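Local atomic coordinates of cadherin-5 (Gallus gallus, PDB entry 3PPE), a protein that mediates calcium-dependent, preferentially homophilic adhesion between endothelial cells and couples their junctions to actin, represented here by its first two extracellular cadherin domains. Residues 7-12 with 19-24; 110-115 with 198-203. All blocks are in the same frame, centred on the assembly; numbering follows the deposited sequence. Where two conformers were deposited one is given.

Contact 1 (7-12 with 19-24); sequences MHIREE and HHVGKL. With CA (calcium ion), chain C; CA (calcium ion), chain E.
M7 reaches across to V21, G22, K23 and L24 with an extended side chain: CB packs on V21 CG1 at 3.8 Å, SD lies over G22 CA, and CE meets L24 CD2 at 3.7 Å, the two side chains crossing at about a right angle. An alanine here would probably leave L24 CD2 and the backbone of G22 without their cover and open a gap beside I55 of the same chain and W4 of the second subunit. H8 N donates to a water that donates to V21 O at 2.9 Å, and a second water lies within donating reach of H8 O (2.9 Å) and H20 O (2.7 Å), with more acceptors around it than protons. In the conformer given, I9 CD1 lies 3.7 Å from V21 CG2 and against H19 CB. Past the strand, E11 straddles two calcium ions, OE1 on one and OE2 on the other, while E12 OE1 joins the first; D62, E64 and D99 help complete that site. No direct hydrogen bond joins 7-10 to 19-23, and V21 and G22 form a classic beta bulge opposite I55. Apolar side chains and bridging water, not sheet pairing, therefore hold the two edge strands together.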
ATOM      1  N   MET A   7       4.296   8.289  -2.696  1.00 15.93           N
ATOM      2  CA  MET A   7       3.947   7.000  -2.111  1.00 14.79           C
ATOM      3  C   MET A   7       3.629   7.296  -0.652  1.00 14.74           C
ATOM      4  O   MET A   7       4.076   8.303  -0.109  1.00 14.86           O
ATOM      5  CB  MET A   7       5.119   6.011  -2.204  1.00 14.18           C
ATOM      6  CG  MET A   7       5.568   5.708  -3.641  1.00 15.80           C
ATOM      7  SD  MET A   7       6.758   4.392  -3.698  1.00 14.08           S
ATOM      8  CE  MET A   7       7.133   4.408  -5.451  1.00 12.65           C
ATOM      9  N   HIS A   8       2.846   6.421  -0.023  1.00 14.49           N
ATOM     10  CA  HIS A   8       2.414   6.616   1.365  1.00 14.30           C
ATOM     11  C   HIS A   8       2.598   5.317   2.065  1.00 13.29           C
ATOM     12  O   HIS A   8       2.259   4.263   1.549  1.00 13.16           O
ATOM     13  CB  HIS A   8       0.927   7.048   1.463  1.00 14.22           C
ATOM     14  CG  HIS A   8       0.626   8.266   0.671  1.00 14.78           C
ATOM     15  ND1 HIS A   8       0.359   8.215  -0.686  1.00 14.86           N
ATOM     16  CD2 HIS A   8       0.636   9.578   1.010  1.00 11.54           C
ATOM     17  CE1 HIS A   8       0.199   9.445  -1.147  1.00 13.11           C
ATOM     18  NE2 HIS A   8       0.364  10.290  -0.139  1.00 15.19           N
ATOM     19  N   ILE A   9       3.163   5.426   3.248  1.00 13.62           N
ATOM     20  CA  ILE A   9       3.318   4.286   4.148  0.50 12.81           C
ATOM     21  C   ILE A   9       2.999   4.727   5.580  1.00 13.77           C
ATOM     22  O   ILE A   9       3.424   5.775   6.035  1.00 12.94           O
ATOM     23  CB  ILE A   9       4.723   3.628   4.054  0.50 12.92           C
ATOM     24  CG1 ILE A   9       4.868   2.515   5.105  0.50 12.52           C
ATOM     25  CG2 ILE A   9       5.858   4.681   4.132  0.50 11.86           C
ATOM     26  CD1 ILE A   9       6.042   1.567   4.898  0.50 10.38           C
ATOM     27  N   ARG A  10       2.202   3.915   6.263  1.00 14.03           N
ATOM     28  CA  ARG A  10       1.786   4.174   7.630  1.00 15.90           C
ATOM     29  C   ARG A  10       2.953   4.095   8.598  1.00 14.52           C
ATOM     30  O   ARG A  10       3.812   3.225   8.468  1.00 15.59           O
ATOM     31  CB  ARG A  10       0.695   3.151   7.990  1.00 14.97           C
ATOM     32  CG  ARG A  10      -0.285   3.626   9.061  1.00 19.49           C
ATOM     33  CD  ARG A  10      -1.430   2.623   9.301  1.00 19.37           C
ATOM     34  NE  ARG A  10      -1.018   1.414  10.031  1.00 31.15           N
ATOM     35  CZ  ARG A  10      -0.932   0.176   9.525  1.00 34.13           C
ATOM     36  NH1 ARG A  10      -1.215  -0.072   8.240  1.00 37.44           N
ATOM     37  NH2 ARG A  10      -0.546  -0.831  10.316  1.00 35.42           N
ATOM     38  N   GLU A  11       3.009   4.995   9.589  1.00 13.23           N
ATOM     39  CA  GLU A  11       4.041   4.892  10.612  1.00 11.97           C
ATOM     40  C   GLU A  11       3.704   3.805  11.600  1.00 12.54           C
ATOM     41  O   GLU A  11       2.541   3.404  11.719  1.00 11.67           O
ATOM     42  CB  GLU A  11       4.224   6.222  11.363  1.00 12.20           C
ATOM     43  CG  GLU A  11       2.951   6.634  12.123  1.00  9.85           C
ATOM     44  CD  GLU A  11       3.194   7.687  13.194  1.00 14.16           C
ATOM     45  OE1 GLU A  11       4.318   7.761  13.748  1.00 12.53           O
ATOM     46  OE2 GLU A  11       2.242   8.436  13.482  1.00 10.68           O
ATOM     47  N   GLU A  12       4.741   3.325  12.298  1.00 13.44           N
ATOM     48  CA  GLU A  12       4.592   2.425  13.477  1.00 13.88           C
ATOM     49  C   GLU A  12       3.943   1.060  13.153  1.00 15.07           C
ATOM     50  O   GLU A  12       3.227   0.477  13.964  1.00 15.62           O
ATOM     51  CB  GLU A  12       3.812   3.131  14.611  1.00 15.76           C
ATOM     52  CG  GLU A  12       4.275   4.558  14.937  1.00 12.55           C
ATOM     53  CD  GLU A  12       5.653   4.666  15.586  1.00 16.09           C
ATOM     54  OE1 GLU A  12       6.003   5.797  15.984  1.00 17.77           O
ATOM     55  OE2 GLU A  12       6.418   3.688  15.705  1.00 16.66           O
ATOM     56  N   HIS A  19       7.960  -3.847   4.820  1.00 14.05           N
ATOM     57  CA  HIS A  19       6.595  -3.344   4.582  1.00 13.91           C
ATOM     58  C   HIS A  19       6.473  -2.653   3.242  1.00 13.53           C
ATOM     59  O   HIS A  19       7.280  -1.827   2.894  1.00 13.13           O
ATOM     60  CB  HIS A  19       6.183  -2.363   5.695  1.00 13.72           C
ATOM     61  CG  HIS A  19       6.240  -2.947   7.081  1.00 14.05           C
ATOM     62  ND1 HIS A  19       6.729  -2.241   8.156  1.00 12.65           N
ATOM     63  CD2 HIS A  19       5.901  -4.177   7.556  1.00 14.60           C
ATOM     64  CE1 HIS A  19       6.670  -2.995   9.242  1.00 13.34           C
ATOM     65  NE2 HIS A  19       6.191  -4.185   8.902  1.00 13.62           N
ATOM     66  N   HIS A  20       5.437  -2.981   2.508  1.00 14.78           N
ATOM     67  CA  HIS A  20       5.276  -2.485   1.160  1.00 15.56           C
ATOM     68  C   HIS A  20       4.932  -1.004   1.202  1.00 15.46           C
ATOM     69  O   HIS A  20       3.994  -0.587   1.913  1.00 15.12           O
ATOM     70  CB  HIS A  20       4.178  -3.242   0.421  1.00 15.54           C
ATOM     71  CG  HIS A  20       4.053  -2.842  -1.023  1.00 18.52           C
ATOM     72  ND1 HIS A  20       5.009  -3.150  -1.964  1.00 22.55           N
ATOM     73  CD2 HIS A  20       3.110  -2.130  -1.679  1.00 22.46           C
ATOM     74  CE1 HIS A  20       4.639  -2.695  -3.146  1.00 20.21           C
ATOM     75  NE2 HIS A  20       3.496  -2.062  -3.001  1.00 23.71           N
ATOM     76  N   VAL A  21       5.714  -0.223   0.453  1.00 14.86           N
ATOM     77  CA  VAL A  21       5.564   1.240   0.382  1.00 14.54           C
ATOM     78  C   VAL A  21       4.726   1.634  -0.839  1.00 14.67           C
ATOM     79  O   VAL A  21       3.804   2.420  -0.725  1.00 14.69           O
ATOM     80  CB  VAL A  21       6.938   1.965   0.335  1.00 14.40           C
ATOM     81  CG1 VAL A  21       6.758   3.504   0.088  1.00 14.28           C
ATOM     82  CG2 VAL A  21       7.721   1.710   1.637  1.00 13.98           C
ATOM     83  N   GLY A  22       5.084   1.129  -2.017  1.00 13.56           N
ATOM     84  CA  GLY A  22       4.413   1.541  -3.244  1.00 13.80           C
ATOM     85  C   GLY A  22       5.155   0.988  -4.447  1.00 14.19           C
ATOM     86  O   GLY A  22       6.023   0.117  -4.295  1.00 14.17           O
ATOM     87  N   LYS A  23       4.840   1.485  -5.641  1.00 14.13           N
ATOM     88  CA  LYS A  23       5.445   0.902  -6.838  1.00 15.21           C
ATOM     89  C   LYS A  23       5.810   1.938  -7.862  1.00 14.83           C
ATOM     90  O   LYS A  23       5.013   2.794  -8.180  1.00 15.20           O
ATOM     91  CB  LYS A  23       4.523  -0.188  -7.439  1.00 15.31           C
ATOM     92  CG  LYS A  23       5.151  -0.995  -8.583  1.00 16.84           C
ATOM     93  CD  LYS A  23       4.077  -1.715  -9.399  1.00 17.69           C
ATOM     94  CE  LYS A  23       4.633  -2.253 -10.743  1.00 22.39           C
ATOM     95  NZ  LYS A  23       5.309  -1.274 -11.731  1.00 22.23           N
ATOM     96  N   LEU A  24       7.029   1.849  -8.378  1.00 14.13           N
ATOM     97  CA  LEU A  24       7.451   2.682  -9.491  1.00 14.92           C
ATOM     98  C   LEU A  24       6.998   2.083 -10.802  1.00 16.02           C
ATOM     99  O   LEU A  24       6.990   0.869 -10.935  1.00 15.83           O
ATOM    100  CB  LEU A  24       8.986   2.777  -9.514  1.00 13.93           C
ATOM    101  CG  LEU A  24       9.656   3.488  -8.323  1.00 13.93           C
ATOM    102  CD1 LEU A  24      11.180   3.274  -8.453  1.00 12.94           C
ATOM    103  CD2 LEU A  24       9.281   4.972  -8.372  1.00 12.41           C
TER
HETATM  104 CA    CA C 401       4.914   8.058  16.008  1.00 14.73          CA
HETATM  105 CA    CA E 403       1.557  10.061  15.012  1.00 12.25          CA
HETATM  106  O   HOH W   1       1.923   4.221  -2.052  1.00 13.80           O
HETATM  107  O   HOH W   2       2.119   1.383   1.976  1.00 18.15           O
HETATM  108  O   HOH W   3       5.284   8.754  18.341  1.00 13.89           O

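Contact 2 (110-115 with 198-203); sequences NGSVPE and IIRLTD
G111 N donates to I198 O at 2.8 Å, a nearly straight bond (167° at the hydrogen) that continues the parallel pairing I198 has already begun with F109. G111 O then accepts from R200 N, R200 O from V113 N, V113 O from T202 N at 2.9 Å, and T202 O from E115 N at 3.0 Å. CA-H...O contacts add to these acceptors, S112 CA coming to 3.1 Å from R200 O. On the face carrying S112, R200 and T202 water joins the polar groups: one bonds S112 OG and T202 OG1, another bonds S112 OG and accepts from R200 NH2. S112 CB lies over one face of the R200 guanidinium, toward its rim. A further water sits a long 3.3 Å from both N110 OD1 and I198 O, with more acceptors in reach than protons. On the other face V113 CG1 sits 4.0 Å from L201 CD1, the side chains side by side; V113 and I199 pack on V123 of the facing sheet, L201 on L168 and Y176. L201 CD1 also touches E115 CA at 3.5 Å. E115 OE1 faces D203 OD1 at 3.7 Å, like charges that probably repel, while E115 OE2 is satisfied by R170 N. One wet face and one apolar face suit a sheet of a Greek-key beta sandwich, here the second cadherin domain, its strand 108-114 parallel to the last, 194-202.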
ATOM      1  N   ASN A 110       0.337  29.955  36.137  1.00 16.17           N
ATOM      2  CA  ASN A 110      -0.068  30.897  37.170  1.00 16.17           C
ATOM      3  C   ASN A 110      -1.027  31.896  36.569  1.00 16.46           C
ATOM      4  O   ASN A 110      -0.833  32.357  35.433  1.00 16.92           O
ATOM      5  CB  ASN A 110       1.166  31.637  37.735  1.00 16.70           C
ATOM      6  CG  ASN A 110       2.086  30.727  38.478  1.00 19.71           C
ATOM      7  OD1 ASN A 110       1.878  30.443  39.653  1.00 24.84           O
ATOM      8  ND2 ASN A 110       3.100  30.223  37.795  1.00 25.51           N
ATOM      9  N   GLY A 111      -2.074  32.239  37.317  1.00 15.45           N
ATOM     10  CA  GLY A 111      -2.883  33.380  36.952  1.00 14.58           C
ATOM     11  C   GLY A 111      -3.479  34.065  38.149  1.00 14.05           C
ATOM     12  O   GLY A 111      -3.300  33.653  39.284  1.00 12.66           O
ATOM     13  N   SER A 112      -4.215  35.124  37.875  1.00 14.37           N
ATOM     14  CA  SER A 112      -4.885  35.835  38.939  1.00 15.15           C
ATOM     15  C   SER A 112      -6.163  36.455  38.402  1.00 14.37           C
ATOM     16  O   SER A 112      -6.338  36.669  37.195  1.00 14.60           O
ATOM     17  CB  SER A 112      -3.954  36.919  39.561  1.00 15.10           C
ATOM     18  OG  SER A 112      -3.903  38.056  38.715  1.00 16.62           O
ATOM     19  N   VAL A 113      -7.078  36.710  39.312  1.00 13.80           N
ATOM     20  CA  VAL A 113      -8.339  37.331  38.951  1.00 13.19           C
ATOM     21  C   VAL A 113      -8.798  38.120  40.194  1.00 13.27           C
ATOM     22  O   VAL A 113      -8.507  37.692  41.320  1.00 14.04           O
ATOM     23  CB  VAL A 113      -9.355  36.273  38.445  1.00 12.24           C
ATOM     24  CG1 VAL A 113      -9.807  35.341  39.577  1.00 10.45           C
ATOM     25  CG2 VAL A 113     -10.570  36.944  37.722  1.00 12.15           C
ATOM     26  N   PRO A 114      -9.414  39.309  40.015  1.00 13.92           N
ATOM     27  CA  PRO A 114      -9.982  40.006  41.174  1.00 13.68           C
ATOM     28  C   PRO A 114     -11.094  39.220  41.794  1.00 15.00           C
ATOM     29  O   PRO A 114     -11.870  38.574  41.060  1.00 14.98           O
ATOM     30  CB  PRO A 114     -10.547  41.300  40.573  1.00 13.79           C
ATOM     31  CG  PRO A 114      -9.652  41.520  39.337  1.00 14.25           C
ATOM     32  CD  PRO A 114      -9.491  40.134  38.790  1.00 14.05           C
ATOM     33  N   GLU A 115     -11.179  39.267  43.133  1.00 15.02           N
ATOM     34  CA  GLU A 115     -12.235  38.610  43.863  1.00 16.43           C
ATOM     35  C   GLU A 115     -13.570  39.153  43.410  1.00 16.33           C
ATOM     36  O   GLU A 115     -13.643  40.276  42.924  1.00 16.18           O
ATOM     37  CB  GLU A 115     -12.092  38.824  45.383  1.00 15.82           C
ATOM     38  CG  GLU A 115     -12.111  40.302  45.807  1.00 17.74           C
ATOM     39  CD  GLU A 115     -12.325  40.454  47.317  1.00 20.59           C
ATOM     40  OE1 GLU A 115     -12.224  41.610  47.832  1.00 25.38           O
ATOM     41  OE2 GLU A 115     -12.607  39.410  47.965  1.00 20.68           O
ATOM     42  N   ILE A 198      -2.146  27.617  39.466  1.00 12.73           N
ATOM     43  CA  ILE A 198      -2.285  28.391  40.693  1.00 13.71           C
ATOM     44  C   ILE A 198      -2.946  29.702  40.312  1.00 13.26           C
ATOM     45  O   ILE A 198      -2.419  30.476  39.506  1.00 13.13           O
ATOM     46  CB  ILE A 198      -0.928  28.610  41.361  1.00 13.74           C
ATOM     47  CG1 ILE A 198      -0.349  27.249  41.775  1.00 16.92           C
ATOM     48  CG2 ILE A 198      -1.082  29.502  42.611  1.00 13.55           C
ATOM     49  CD1 ILE A 198       1.174  27.303  41.921  1.00 24.73           C
ATOM     50  N   ILE A 199      -4.133  29.918  40.863  1.00 13.76           N
ATOM     51  CA  ILE A 199      -4.913  31.108  40.563  1.00 12.85           C
ATOM     52  C   ILE A 199      -5.061  31.920  41.859  1.00 14.08           C
ATOM     53  O   ILE A 199      -5.700  31.475  42.822  1.00 13.32           O
ATOM     54  CB  ILE A 199      -6.285  30.734  40.038  1.00 12.45           C
ATOM     55  CG1 ILE A 199      -6.145  30.038  38.677  1.00 12.91           C
ATOM     56  CG2 ILE A 199      -7.195  32.014  39.931  1.00 11.91           C
ATOM     57  CD1 ILE A 199      -7.308  29.207  38.302  1.00 15.17           C
ATOM     58  N   ARG A 200      -4.455  33.092  41.881  1.00 14.56           N
ATOM     59  CA  ARG A 200      -4.547  33.976  43.037  1.00 16.49           C
ATOM     60  C   ARG A 200      -5.746  34.898  42.881  1.00 16.27           C
ATOM     61  O   ARG A 200      -5.979  35.434  41.804  1.00 17.03           O
ATOM     62  CB  ARG A 200      -3.274  34.825  43.138  1.00 17.66           C
ATOM     63  CG  ARG A 200      -2.075  34.058  43.591  1.00 21.67           C
ATOM     64  CD  ARG A 200      -0.790  34.828  43.359  1.00 30.86           C
ATOM     65  NE  ARG A 200      -1.007  36.275  43.249  1.00 38.26           N
ATOM     66  CZ  ARG A 200      -0.838  36.983  42.135  1.00 38.15           C
ATOM     67  NH1 ARG A 200      -0.430  36.390  41.026  1.00 38.14           N
ATOM     68  NH2 ARG A 200      -1.077  38.286  42.136  1.00 39.38           N
ATOM     69  N   LEU A 201      -6.492  35.096  43.957  1.00 17.42           N
ATOM     70  CA  LEU A 201      -7.565  36.082  44.001  1.00 18.74           C
ATOM     71  C   LEU A 201      -6.991  37.387  44.524  1.00 20.15           C
ATOM     72  O   LEU A 201      -6.357  37.406  45.589  1.00 20.60           O
ATOM     73  CB  LEU A 201      -8.709  35.598  44.903  1.00 19.30           C
ATOM     74  CG  LEU A 201      -9.763  34.670  44.302  1.00 21.73           C
ATOM     75  CD1 LEU A 201     -10.765  35.470  43.476  1.00 26.42           C
ATOM     76  CD2 LEU A 201      -9.174  33.615  43.389  1.00 21.80           C
ATOM     77  N   THR A 202      -7.189  38.459  43.762  1.00 20.18           N
ATOM     78  CA  THR A 202      -6.632  39.765  44.095  1.00 21.09           C
ATOM     79  C   THR A 202      -7.690  40.715  44.675  1.00 22.96           C
ATOM     80  O   THR A 202      -8.877  40.516  44.511  1.00 21.06           O
ATOM     81  CB  THR A 202      -5.888  40.393  42.897  1.00 21.34           C
ATOM     82  OG1 THR A 202      -6.765  40.462  41.773  1.00 16.13           O
ATOM     83  CG2 THR A 202      -4.663  39.540  42.536  1.00 21.39           C
ATOM     84  N   ASP A 203      -7.240  41.737  45.382  1.00 26.97           N
ATOM     85  CA  ASP A 203      -8.142  42.414  46.313  1.00 32.22           C
ATOM     86  C   ASP A 203      -8.710  43.669  45.708  1.00 33.37           C
ATOM     87  O   ASP A 203      -9.886  43.610  45.265  1.00 34.24           O
ATOM     88  CB  ASP A 203      -7.475  42.682  47.698  1.00 33.90           C
ATOM     89  CG  ASP A 203      -8.503  42.944  48.791  1.00 39.98           C
ATOM     90  OD1 ASP A 203      -9.367  43.848  48.614  1.00 49.44           O
ATOM     91  OD2 ASP A 203      -8.470  42.253  49.836  1.00 45.80           O
ATOM     92  OXT ASP A 203      -8.004  44.707  45.657  1.00 34.19           O
TER
HETATM   93  O   HOH W   4      -0.297  32.681  40.690  1.00 25.44           O
HETATM   94  O   HOH W   5      -5.911  39.906  39.212  1.00 13.68           O
HETATM   95  O   HOH W   6      -1.532  39.777  39.410  1.00 44.99           O
HETATM   96  O   HOH W   7     -12.383  42.788  43.137  1.00 30.42           O

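From the N terminus the chain runs through 7-12, loops through six residues without helix or strand, and returns in 19-24, so contact 1 closes a short loop in the first cadherin domain, joining the edges of its two sheets. The chain then completes that domain and passes the calcium-binding linker before contact 2 begins. There, 110-115 meets 198-203 only after 82 intervening residues, so contact 2 spans most of the second domain and brings an early strand beside the last one. The contacts follow in series, neither nesting nor crossing. Their centres are about 53 Å apart, with calcium ions bound at the junction between the two domains, E11 and E12 of contact 1 among their ligands.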